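Local coordinates for protein DNA ligase (Aquifex aeolicus, PDB 3QWU) that probably joins nucleic acid ends as an ATP-dependent ligase of the RNA ligase family, and binds adenosine and calcium ions, at residues T108-P113 / K313-A318; I293-F296 / V302-T305; R335-E338 / Y343-L346. All coordinates share one frame; numbering follows the deposited sequence.

Contact 1: residues T108-P113 / K313-A318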
ATOM      1  N   THR A 108     -22.349  22.189   5.368  1.00 33.04           N
ATOM      2  CA  THR A 108     -21.629  23.479   5.351  1.00 31.66           C
ATOM      3  C   THR A 108     -22.555  24.620   4.923  1.00 32.77           C
ATOM      4  O   THR A 108     -22.545  25.675   5.538  1.00 33.22           O
ATOM      5  CB  THR A 108     -20.369  23.471   4.415  1.00 31.36           C
ATOM      6  OG1 THR A 108     -19.657  22.241   4.575  1.00 25.46           O
ATOM      7  CG2 THR A 108     -19.443  24.746   4.657  1.00 28.00           C
ATOM      8  N   THR A 109     -23.348  24.425   3.880  1.00 35.15           N
ATOM      9  CA  THR A 109     -24.326  25.451   3.454  1.00 36.55           C
ATOM     10  C   THR A 109     -25.383  25.775   4.530  1.00 38.34           C
ATOM     11  O   THR A 109     -25.719  26.929   4.721  1.00 38.70           O
ATOM     12  CB  THR A 109     -25.088  25.052   2.173  1.00 37.56           C
ATOM     13  OG1 THR A 109     -24.154  24.802   1.151  1.00 35.18           O
ATOM     14  CG2 THR A 109     -26.066  26.175   1.735  1.00 36.54           C
ATOM     15  N   ASP A 110     -25.921  24.753   5.195  1.00 40.03           N
ATOM     16  CA  ASP A 110     -26.866  24.953   6.309  1.00 40.74           C
ATOM     17  C   ASP A 110     -26.241  25.787   7.440  1.00 40.07           C
ATOM     18  O   ASP A 110     -26.863  26.653   8.043  1.00 40.99           O
ATOM     19  CB  ASP A 110     -27.262  23.569   6.853  1.00 41.49           C
ATOM     20  CG  ASP A 110     -28.152  23.641   8.084  1.00 42.43           C
ATOM     21  OD1 ASP A 110     -27.650  24.056   9.142  1.00 42.89           O
ATOM     22  OD2 ASP A 110     -29.341  23.278   7.998  1.00 43.29           O
ATOM     23  N   ARG A 111     -25.004  25.521   7.739  1.00 39.15           N
ATOM     24  CA  ARG A 111     -24.398  26.152   8.895  1.00 38.83           C
ATOM     25  C   ARG A 111     -23.619  27.459   8.636  1.00 38.92           C
ATOM     26  O   ARG A 111     -23.105  28.031   9.581  1.00 38.01           O
ATOM     27  CB  ARG A 111     -23.506  25.146   9.593  1.00 38.05           C
ATOM     28  CG  ARG A 111     -24.225  23.914  10.095  1.00 36.64           C
ATOM     29  CD  ARG A 111     -25.220  24.234  11.177  1.00 38.91           C
ATOM     30  NE  ARG A 111     -24.580  24.970  12.264  1.00 39.63           N
ATOM     31  CZ  ARG A 111     -23.836  24.419  13.210  1.00 38.95           C
ATOM     32  NH1 ARG A 111     -23.278  25.179  14.114  1.00 36.47           N
ATOM     33  NH2 ARG A 111     -23.647  23.112  13.245  1.00 42.61           N
ATOM     34  N   LEU A 112     -23.570  27.951   7.385  1.00 40.11           N
ATOM     35  CA  LEU A 112     -22.894  29.217   7.054  1.00 39.87           C
ATOM     36  C   LEU A 112     -23.169  30.365   8.036  1.00 40.72           C
ATOM     37  O   LEU A 112     -22.243  31.034   8.493  1.00 39.80           O
ATOM     38  CB  LEU A 112     -23.252  29.647   5.629  1.00 40.46           C
ATOM     39  CG  LEU A 112     -22.575  28.843   4.506  1.00 40.31           C
ATOM     40  CD1 LEU A 112     -22.886  29.440   3.082  1.00 38.34           C
ATOM     41  CD2 LEU A 112     -21.063  28.749   4.733  1.00 37.16           C
ATOM     42  N   PRO A 113     -24.438  30.581   8.398  1.00 42.09           N
ATOM     43  CA  PRO A 113     -24.725  31.697   9.326  1.00 42.86           C
ATOM     44  C   PRO A 113     -24.151  31.568  10.733  1.00 41.77           C
ATOM     45  O   PRO A 113     -23.830  32.553  11.382  1.00 42.53           O
ATOM     46  CB  PRO A 113     -26.265  31.747   9.353  1.00 44.99           C
ATOM     47  CG  PRO A 113     -26.699  31.036   8.009  1.00 45.60           C
ATOM     48  CD  PRO A 113     -25.665  29.954   7.871  1.00 42.77           C
ATOM     49  N   LYS A 313     -33.704  20.177   9.256  1.00 51.12           N
ATOM     50  CA  LYS A 313     -33.840  18.727   9.014  1.00 51.09           C
ATOM     51  C   LYS A 313     -33.661  18.293   7.565  1.00 50.13           C
ATOM     52  O   LYS A 313     -32.949  17.359   7.293  1.00 50.11           O
ATOM     53  CB  LYS A 313     -35.204  18.214   9.489  1.00 52.22           C
ATOM     54  CG  LYS A 313     -35.200  16.745   9.843  1.00 53.40           C
ATOM     55  CD  LYS A 313     -36.612  16.164   9.821  1.00 55.92           C
ATOM     56  CE  LYS A 313     -36.596  14.664  10.076  1.00 56.10           C
ATOM     57  NZ  LYS A 313     -37.941  14.043   9.794  1.00 56.60           N
ATOM     58  N   GLU A 314     -34.310  18.943   6.624  1.00 50.47           N
ATOM     59  CA  GLU A 314     -34.130  18.547   5.227  1.00 50.95           C
ATOM     60  C   GLU A 314     -32.613  18.456   4.857  1.00 47.86           C
ATOM     61  O   GLU A 314     -32.214  17.589   4.090  1.00 47.12           O
ATOM     62  CB  GLU A 314     -34.888  19.500   4.283  1.00 52.56           C
ATOM     63  CG  GLU A 314     -34.145  20.848   3.985  1.00 55.45           C
ATOM     64  CD  GLU A 314     -35.084  21.990   3.539  1.00 60.88           C
ATOM     65  OE1 GLU A 314     -35.876  22.459   4.389  1.00 64.98           O
ATOM     66  OE2 GLU A 314     -35.015  22.429   2.354  1.00 63.87           O
ATOM     67  N   ASN A 315     -31.804  19.344   5.425  1.00 45.56           N
ATOM     68  CA  ASN A 315     -30.360  19.383   5.189  1.00 44.33           C
ATOM     69  C   ASN A 315     -29.559  18.205   5.749  1.00 43.05           C
ATOM     70  O   ASN A 315     -28.561  17.800   5.145  1.00 40.99           O
ATOM     71  CB  ASN A 315     -29.768  20.691   5.714  1.00 43.69           C
ATOM     72  CG  ASN A 315     -30.193  21.859   4.890  1.00 44.05           C
ATOM     73  OD1 ASN A 315     -30.555  21.683   3.731  1.00 43.11           O
ATOM     74  ND2 ASN A 315     -30.132  23.065   5.462  1.00 40.55           N
ATOM     75  N   ALA A 316     -30.019  17.644   6.867  1.00 42.95           N
ATOM     76  CA  ALA A 316     -29.386  16.475   7.421  1.00 42.49           C
ATOM     77  C   ALA A 316     -29.722  15.307   6.572  1.00 43.38           C
ATOM     78  O   ALA A 316     -28.848  14.490   6.302  1.00 43.40           O
ATOM     79  CB  ALA A 316     -29.803  16.244   8.825  1.00 43.04           C
ATOM     80  N   ILE A 317     -30.974  15.221   6.117  1.00 45.35           N
ATOM     81  CA  ILE A 317     -31.396  14.141   5.218  1.00 46.25           C
ATOM     82  C   ILE A 317     -30.618  14.261   3.915  1.00 46.39           C
ATOM     83  O   ILE A 317     -30.086  13.272   3.438  1.00 45.89           O
ATOM     84  CB  ILE A 317     -32.930  14.117   4.938  1.00 48.54           C
ATOM     85  CG1 ILE A 317     -33.692  13.620   6.184  1.00 51.08           C
ATOM     86  CG2 ILE A 317     -33.293  13.216   3.706  1.00 46.67           C
ATOM     87  CD1 ILE A 317     -33.672  12.094   6.410  1.00 50.23           C
ATOM     88  N   ALA A 318     -30.518  15.478   3.371  1.00 46.48           N
ATOM     89  CA  ALA A 318     -29.756  15.711   2.141  1.00 47.09           C
ATOM     90  C   ALA A 318     -28.288  15.309   2.314  1.00 47.13           C
ATOM     91  O   ALA A 318     -27.663  14.770   1.366  1.00 48.25           O
ATOM     92  CB  ALA A 318     -29.865  17.161   1.693  1.00 46.31           C
TER
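Asp110 and Asn315 make a single polar bridge between two helices, 106-115 in the RNA ligase family region and 313-325 in the C-terminal ligase region. It is a side-chain link between helices of two parts of the protein rather than ridge-and-groove packing. The evidence is the small interface: the segments bury only 94 Å² between them, nearly all of it on these two residues, and the CA atoms of Asp110 and Asn315 are 6.7 Å apart.

The aspartate side chain can be followed outward. Asp110 CB points toward the partner helix and has Asn315 ND2 3.2 Å away, a close approach that brings the amide beside the aliphatic root of the acid. Asp110 CG lies 3.3 Å from Asn315 ND2; with CG anti to the backbone N (chi1 175°), the carboxylate reaches across the gap between the helices. The terminal oxygens then divide their work. Asn315 ND2 donates to Asp110 OD2 at 2.7 Å, with an N-H...O angle of 179°, through the anti lone pair of the oxygen, and OD2 also accepts from the backbone N of Lys312. OD1 turns to the backbone N of Arg311. One buried carboxylate is therefore gripped by two consecutive backbone N-H groups leading into helix 313-325 and by an amide near its N-terminal end, which would probably compensate much of its negative charge.

Phe310, from strand 303-310, packs against both side chains, while Phe25 touches Asn315. On the aspartate's own helix, Arg111 forms salt bridges with Asp114 and Asp151. The two flat groups at the bridge stand almost perpendicular, their planes 86° apart, yet OD2 lies in the amide plane of Asn315, so the donor N-H aims straight at it.

Contact 2: residues I293-F296 / V302-T305; sequences IEQF and VYKT
Gln295, near the end of helix 276-299, reaches over to Val302 and Tyr303 where strand 303-310 begins, and these three residues account for most of the 223 Å² buried here. Gln295 contributes the largest share. Its CG lies anti to the backbone N (chi1 -174°) and the chain runs on extended, which carries the terminal amide to the strand's backbone.

There the amide pairs with both polar backbone atoms of one residue. Tyr303 N donates to Gln295 OE1 at 2.9 Å in a nearly straight bond (169°), although the N-H comes from above the carbonyl plane of the glutamine. Gln295 NE2 donates in return to Tyr303 O, also at 2.9 Å but in a more bent bond. This two-way grip fixes the rotation of the amide. It also leaves two acceptors close together, for Gln295 OE1 and Tyr303 O lie 3.0 Å apart; the amine of Lys245 donates to Tyr303 O and weakly to OE1, which probably eases their repulsion.

Tyr303 contributes its ring as well. Gln295 NE2 sits 3.6 Å above one face of the Tyr303 ring, over its centre, and the amide and ring planes are only 21° apart, so the amide is stacked on the aromatic group. The apolar part is Val302 CG2 against Phe296 CB, at 3.9 Å, while Val302 CG1 simply lies beside Gln295 OE1. Beyond these, Leu359 and Leu363 of helix 353-363 pack on Val302 and Phe296 respectively.

Val302 and Lys304 bond through their backbones to Phe352 and Lys350 of the neighbouring strand, whereas Tyr303 between them has its N and O met by side chains, Gln295 on both and Lys245 on the O. After a short alpha-beta connection, a helix side chain thus pairs the outward-facing N-H and C=O of the outermost strand in a three-stranded antiparallel sheet.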
ATOM      1  N   ILE A 293     -10.254  -4.551  15.003  1.00 36.21           N
ATOM      2  CA  ILE A 293     -10.545  -5.918  15.447  1.00 37.38           C
ATOM      3  C   ILE A 293     -11.336  -5.997  16.751  1.00 38.82           C
ATOM      4  O   ILE A 293     -12.272  -6.805  16.876  1.00 38.39           O
ATOM      5  CB  ILE A 293      -9.270  -6.747  15.596  1.00 38.22           C
ATOM      6  CG1 ILE A 293      -8.722  -7.093  14.204  1.00 38.56           C
ATOM      7  CG2 ILE A 293      -9.493  -8.024  16.411  1.00 36.70           C
ATOM      8  CD1 ILE A 293      -7.219  -7.198  14.188  1.00 37.30           C
ATOM      9  N   GLU A 294     -10.951  -5.204  17.754  1.00 39.42           N
ATOM     10  CA  GLU A 294     -11.777  -5.136  19.000  1.00 40.29           C
ATOM     11  C   GLU A 294     -13.223  -4.698  18.666  1.00 38.88           C
ATOM     12  O   GLU A 294     -14.155  -5.263  19.228  1.00 38.02           O
ATOM     13  CB  GLU A 294     -11.185  -4.198  20.064  1.00 40.26           C
ATOM     14  CG  GLU A 294      -9.980  -4.819  20.859  1.00 45.57           C
ATOM     15  CD  GLU A 294      -9.091  -3.746  21.502  1.00 46.74           C
ATOM     16  OE1 GLU A 294      -9.237  -2.570  21.161  1.00 47.53           O
ATOM     17  OE2 GLU A 294      -8.246  -4.068  22.349  1.00 52.12           O
ATOM     18  N   GLN A 295     -13.390  -3.709  17.779  1.00 36.26           N
ATOM     19  CA  GLN A 295     -14.715  -3.218  17.474  1.00 36.38           C
ATOM     20  C   GLN A 295     -15.514  -4.320  16.742  1.00 37.54           C
ATOM     21  O   GLN A 295     -16.693  -4.560  17.076  1.00 37.38           O
ATOM     22  CB  GLN A 295     -14.664  -1.936  16.669  1.00 35.69           C
ATOM     23  CG  GLN A 295     -16.016  -1.273  16.415  1.00 36.99           C
ATOM     24  CD  GLN A 295     -15.993  -0.146  15.356  1.00 37.53           C
ATOM     25  OE1 GLN A 295     -15.491  -0.311  14.220  1.00 34.82           O
ATOM     26  NE2 GLN A 295     -16.570   0.997  15.722  1.00 38.04           N
ATOM     27  N   PHE A 296     -14.856  -5.010  15.815  1.00 36.73           N
ATOM     28  CA  PHE A 296     -15.456  -6.146  15.140  1.00 38.19           C
ATOM     29  C   PHE A 296     -15.901  -7.244  16.093  1.00 40.48           C
ATOM     30  O   PHE A 296     -16.993  -7.803  15.922  1.00 40.93           O
ATOM     31  CB  PHE A 296     -14.523  -6.788  14.109  1.00 37.10           C
ATOM     32  CG  PHE A 296     -15.158  -7.939  13.405  1.00 37.81           C
ATOM     33  CD1 PHE A 296     -14.809  -9.240  13.703  1.00 38.79           C
ATOM     34  CD2 PHE A 296     -16.216  -7.724  12.524  1.00 36.97           C
ATOM     35  CE1 PHE A 296     -15.448 -10.316  13.081  1.00 38.53           C
ATOM     36  CE2 PHE A 296     -16.853  -8.778  11.913  1.00 35.96           C
ATOM     37  CZ  PHE A 296     -16.459 -10.089  12.178  1.00 37.10           C
ATOM     38  N   VAL A 302     -17.355  -3.221  11.427  1.00 43.00           N
ATOM     39  CA  VAL A 302     -16.297  -2.219  11.527  1.00 40.01           C
ATOM     40  C   VAL A 302     -16.810  -0.900  10.925  1.00 40.02           C
ATOM     41  O   VAL A 302     -17.157  -0.826   9.749  1.00 40.39           O
ATOM     42  CB  VAL A 302     -15.020  -2.662  10.826  1.00 39.02           C
ATOM     43  CG1 VAL A 302     -13.994  -1.487  10.805  1.00 33.98           C
ATOM     44  CG2 VAL A 302     -14.472  -3.875  11.486  1.00 35.33           C
ATOM     45  N   TYR A 303     -16.859   0.134  11.749  1.00 39.60           N
ATOM     46  CA  TYR A 303     -17.483   1.374  11.348  1.00 39.91           C
ATOM     47  C   TYR A 303     -16.916   2.579  12.134  1.00 39.21           C
ATOM     48  O   TYR A 303     -16.365   2.399  13.235  1.00 40.09           O
ATOM     49  CB  TYR A 303     -19.013   1.250  11.558  1.00 40.54           C
ATOM     50  CG  TYR A 303     -19.452   1.115  13.003  1.00 40.30           C
ATOM     51  CD1 TYR A 303     -19.681  -0.126  13.566  1.00 44.16           C
ATOM     52  CD2 TYR A 303     -19.675   2.241  13.802  1.00 41.58           C
ATOM     53  CE1 TYR A 303     -20.085  -0.262  14.897  1.00 44.23           C
ATOM     54  CE2 TYR A 303     -20.087   2.104  15.139  1.00 40.61           C
ATOM     55  CZ  TYR A 303     -20.280   0.850  15.657  1.00 43.18           C
ATOM     56  OH  TYR A 303     -20.700   0.691  16.947  1.00 50.75           O
ATOM     57  N   LYS A 304     -17.051   3.777  11.561  1.00 38.88           N
ATOM     58  CA  LYS A 304     -16.752   5.050  12.258  1.00 38.95           C
ATOM     59  C   LYS A 304     -18.044   5.793  12.517  1.00 38.99           C
ATOM     60  O   LYS A 304     -18.872   5.849  11.643  1.00 40.21           O
ATOM     61  CB  LYS A 304     -15.860   5.959  11.414  1.00 38.18           C
ATOM     62  CG  LYS A 304     -14.468   5.440  11.139  1.00 40.03           C
ATOM     63  CD  LYS A 304     -13.485   6.601  10.852  1.00 40.88           C
ATOM     64  CE  LYS A 304     -12.368   6.239   9.894  1.00 40.03           C
ATOM     65  NZ  LYS A 304     -11.413   7.307   9.885  1.00 32.56           N
ATOM     66  N   THR A 305     -18.225   6.364  13.695  1.00 39.22           N
ATOM     67  CA  THR A 305     -19.445   7.127  13.974  1.00 41.06           C
ATOM     68  C   THR A 305     -19.134   8.604  13.803  1.00 40.00           C
ATOM     69  O   THR A 305     -18.095   9.052  14.219  1.00 40.26           O
ATOM     70  CB  THR A 305     -20.046   6.816  15.416  1.00 42.35           C
ATOM     71  OG1 THR A 305     -20.564   5.463  15.456  1.00 46.51           O
ATOM     72  CG2 THR A 305     -21.197   7.781  15.787  1.00 41.83           C
TER

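Contact 3: residues R335-E338 / Y343-L346; sequences RRLE and YWRL
Leu337 and Leu346 form the close-packed half of this strand pairing. They are a non-hydrogen-bonded pair, CA atoms 4.8 Å apart, and their CD1 methyls meet at 4.1 Å. Leu337 CD1 also nears Trp344 CB. Helix 313-325 covers Leu337 and Trp344, with Ala316 and Ile317 on Leu337 and Lys313 on both.

On the other face the solvent side is exposed Glu338 and partly exposed Arg336, with Arg345 buried beneath. Glu338 and Arg345 are the hydrogen-bonded pair: Arg345 N gives to Glu338 O at 2.8 Å, and Glu338 N to Arg345 O at 3.2 Å. Bent at chi3 (67°), Arg336 turns its guanidinium side-on to Glu338, where NE and NH2 both hold OE1, while Arg336 NH1 lies 3.6 Å from Arg345 CG. NH1 bridges to Glu347; Arg345 pairs with Glu340 and Glu137, so nearby acids probably offset the two like charges. A leucine in place of Arg336 would probably leave Glu338 OE1 without both donors, free to swing into solvent, and Glu347 without this ion-pair mate.

Axes 178° apart show antiparallel strands; 330-340 and 343-352, consecutive in the chain, form a beta hairpin, with a classic bulge where Arg335 and Arg336 face Glu347.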
ATOM      1  N   ARG A 335     -28.045   6.708  12.724  1.00 56.49           N
ATOM      2  CA  ARG A 335     -28.417   6.246  14.078  1.00 58.03           C
ATOM      3  C   ARG A 335     -29.479   7.149  14.684  1.00 58.99           C
ATOM      4  O   ARG A 335     -30.536   6.676  15.062  1.00 60.99           O
ATOM      5  CB  ARG A 335     -27.230   6.201  15.026  1.00 57.21           C
ATOM      6  CG  ARG A 335     -25.999   5.518  14.487  1.00 57.94           C
ATOM      7  CD  ARG A 335     -24.769   5.859  15.347  1.00 58.48           C
ATOM      8  NE  ARG A 335     -24.798   5.251  16.673  1.00 58.51           N
ATOM      9  CZ  ARG A 335     -24.356   4.027  16.970  1.00 58.83           C
ATOM     10  NH1 ARG A 335     -23.830   3.212  16.043  1.00 56.94           N
ATOM     11  NH2 ARG A 335     -24.456   3.607  18.226  1.00 59.53           N
ATOM     12  N   ARG A 336     -29.202   8.447  14.752  1.00 58.62           N
ATOM     13  CA  ARG A 336     -30.079   9.429  15.427  1.00 59.74           C
ATOM     14  C   ARG A 336     -30.310  10.697  14.576  1.00 58.91           C
ATOM     15  O   ARG A 336     -29.352  11.268  14.033  1.00 57.88           O
ATOM     16  CB  ARG A 336     -29.458   9.872  16.766  1.00 59.52           C
ATOM     17  CG  ARG A 336     -29.900   9.120  17.998  1.00 62.25           C
ATOM     18  CD  ARG A 336     -29.280   9.705  19.293  1.00 62.28           C
ATOM     19  NE  ARG A 336     -29.786  11.053  19.583  1.00 63.55           N
ATOM     20  CZ  ARG A 336     -29.041  12.164  19.717  1.00 61.90           C
ATOM     21  NH1 ARG A 336     -27.707  12.140  19.616  1.00 57.31           N
ATOM     22  NH2 ARG A 336     -29.652  13.322  19.987  1.00 62.09           N
ATOM     23  N   LEU A 337     -31.573  11.113  14.460  1.00 59.26           N
ATOM     24  CA  LEU A 337     -31.944  12.420  13.928  1.00 58.84           C
ATOM     25  C   LEU A 337     -33.035  13.004  14.820  1.00 60.23           C
ATOM     26  O   LEU A 337     -34.200  12.646  14.727  1.00 60.82           O
ATOM     27  CB  LEU A 337     -32.397  12.327  12.471  1.00 58.74           C
ATOM     28  CG  LEU A 337     -32.591  13.650  11.697  1.00 58.18           C
ATOM     29  CD1 LEU A 337     -31.399  14.667  11.793  1.00 56.75           C
ATOM     30  CD2 LEU A 337     -32.896  13.344  10.240  1.00 56.10           C
ATOM     31  N   GLU A 338     -32.623  13.926  15.677  1.00 60.94           N
ATOM     32  CA  GLU A 338     -33.434  14.413  16.787  1.00 62.97           C
ATOM     33  C   GLU A 338     -33.292  15.937  16.976  1.00 62.97           C
ATOM     34  O   GLU A 338     -32.175  16.465  16.973  1.00 62.64           O
ATOM     35  CB  GLU A 338     -32.904  13.777  18.068  1.00 63.22           C
ATOM     36  CG  GLU A 338     -33.635  12.606  18.647  1.00 65.89           C
ATOM     37  CD  GLU A 338     -33.216  12.427  20.112  1.00 68.89           C
ATOM     38  OE1 GLU A 338     -31.985  12.434  20.402  1.00 67.19           O
ATOM     39  OE2 GLU A 338     -34.114  12.328  20.974  1.00 71.80           O
ATOM     40  N   TYR A 343     -31.389  23.047  16.962  1.00 59.13           N
ATOM     41  CA  TYR A 343     -30.757  22.303  15.872  1.00 57.45           C
ATOM     42  C   TYR A 343     -31.246  20.877  15.846  1.00 56.66           C
ATOM     43  O   TYR A 343     -31.628  20.316  16.869  1.00 57.34           O
ATOM     44  CB  TYR A 343     -29.241  22.300  16.030  1.00 56.43           C
ATOM     45  CG  TYR A 343     -28.646  23.678  15.995  1.00 57.20           C
ATOM     46  CD1 TYR A 343     -28.198  24.240  14.805  1.00 56.40           C
ATOM     47  CD2 TYR A 343     -28.545  24.437  17.155  1.00 60.44           C
ATOM     48  CE1 TYR A 343     -27.657  25.538  14.769  1.00 57.76           C
ATOM     49  CE2 TYR A 343     -27.984  25.749  17.131  1.00 60.79           C
ATOM     50  CZ  TYR A 343     -27.544  26.291  15.931  1.00 57.98           C
ATOM     51  OH  TYR A 343     -27.020  27.576  15.898  1.00 52.54           O
ATOM     52  N   TRP A 344     -31.256  20.305  14.652  1.00 54.77           N
ATOM     53  CA  TRP A 344     -31.400  18.869  14.472  1.00 53.37           C
ATOM     54  C   TRP A 344     -30.030  18.190  14.651  1.00 50.69           C
ATOM     55  O   TRP A 344     -29.096  18.494  13.913  1.00 49.21           O
ATOM     56  CB  TRP A 344     -31.977  18.611  13.096  1.00 53.59           C
ATOM     57  CG  TRP A 344     -33.374  19.049  13.050  1.00 56.88           C
ATOM     58  CD1 TRP A 344     -33.848  20.304  12.751  1.00 58.56           C
ATOM     59  CD2 TRP A 344     -34.515  18.257  13.372  1.00 59.46           C
ATOM     60  NE1 TRP A 344     -35.219  20.322  12.839  1.00 60.30           N
ATOM     61  CE2 TRP A 344     -35.655  19.084  13.224  1.00 59.86           C
ATOM     62  CE3 TRP A 344     -34.687  16.919  13.766  1.00 60.44           C
ATOM     63  CZ2 TRP A 344     -36.947  18.621  13.447  1.00 63.03           C
ATOM     64  CZ3 TRP A 344     -35.987  16.453  13.987  1.00 62.74           C
ATOM     65  CH2 TRP A 344     -37.099  17.305  13.829  1.00 63.27           C
ATOM     66  N   ARG A 345     -29.894  17.310  15.640  1.00 48.97           N
ATOM     67  CA  ARG A 345     -28.651  16.550  15.817  1.00 47.94           C
ATOM     68  C   ARG A 345     -28.620  15.294  14.929  1.00 47.29           C
ATOM     69  O   ARG A 345     -29.578  14.509  14.928  1.00 48.37           O
ATOM     70  CB  ARG A 345     -28.464  16.156  17.277  1.00 48.43           C
ATOM     71  CG  ARG A 345     -27.443  15.094  17.504  1.00 48.11           C
ATOM     72  CD  ARG A 345     -26.083  15.573  17.167  1.00 50.86           C
ATOM     73  NE  ARG A 345     -25.667  16.618  18.078  1.00 52.36           N
ATOM     74  CZ  ARG A 345     -24.491  17.216  18.054  1.00 54.44           C
ATOM     75  NH1 ARG A 345     -23.587  16.907  17.131  1.00 57.55           N
ATOM     76  NH2 ARG A 345     -24.225  18.150  18.948  1.00 55.12           N
ATOM     77  N   LEU A 346     -27.558  15.130  14.143  1.00 45.16           N
ATOM     78  CA  LEU A 346     -27.389  13.914  13.337  1.00 44.50           C
ATOM     79  C   LEU A 346     -26.205  13.093  13.828  1.00 44.24           C
ATOM     80  O   LEU A 346     -25.115  13.627  14.072  1.00 43.32           O
ATOM     81  CB  LEU A 346     -27.180  14.228  11.874  1.00 43.40           C
ATOM     82  CG  LEU A 346     -26.999  13.018  10.951  1.00 42.24           C
ATOM     83  CD1 LEU A 346     -28.274  12.166  10.861  1.00 39.98           C
ATOM     84  CD2 LEU A 346     -26.599  13.536   9.599  1.00 40.70           C
TER

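How the contacts relate
Contacts 2 and 3 share the antiparallel three-stranded sheet of the C-terminal region, in which strand 343-352 lies between 303-310 and 330-340. They are about 21 Å apart between centres, yet they touch where Arg335 packs on Tyr303 and Thr305. Contact 1 is nearer to contact 3, about 12 Å between centres: Ala316 and Lys313 rest on Leu337, and Arg111 meets Tyr343. Contacts 1 and 2 do not touch, their centres being about 28 Å apart. Along the chain, helix 106-115 comes first; contact 2 then precedes helix 313-325, and contact 3 follows. Thus contact 3 lies within the sheet, contact 2 fastens helix 276-299 to its outermost strand, and contact 1 ties its covering helix to the RNA ligase region.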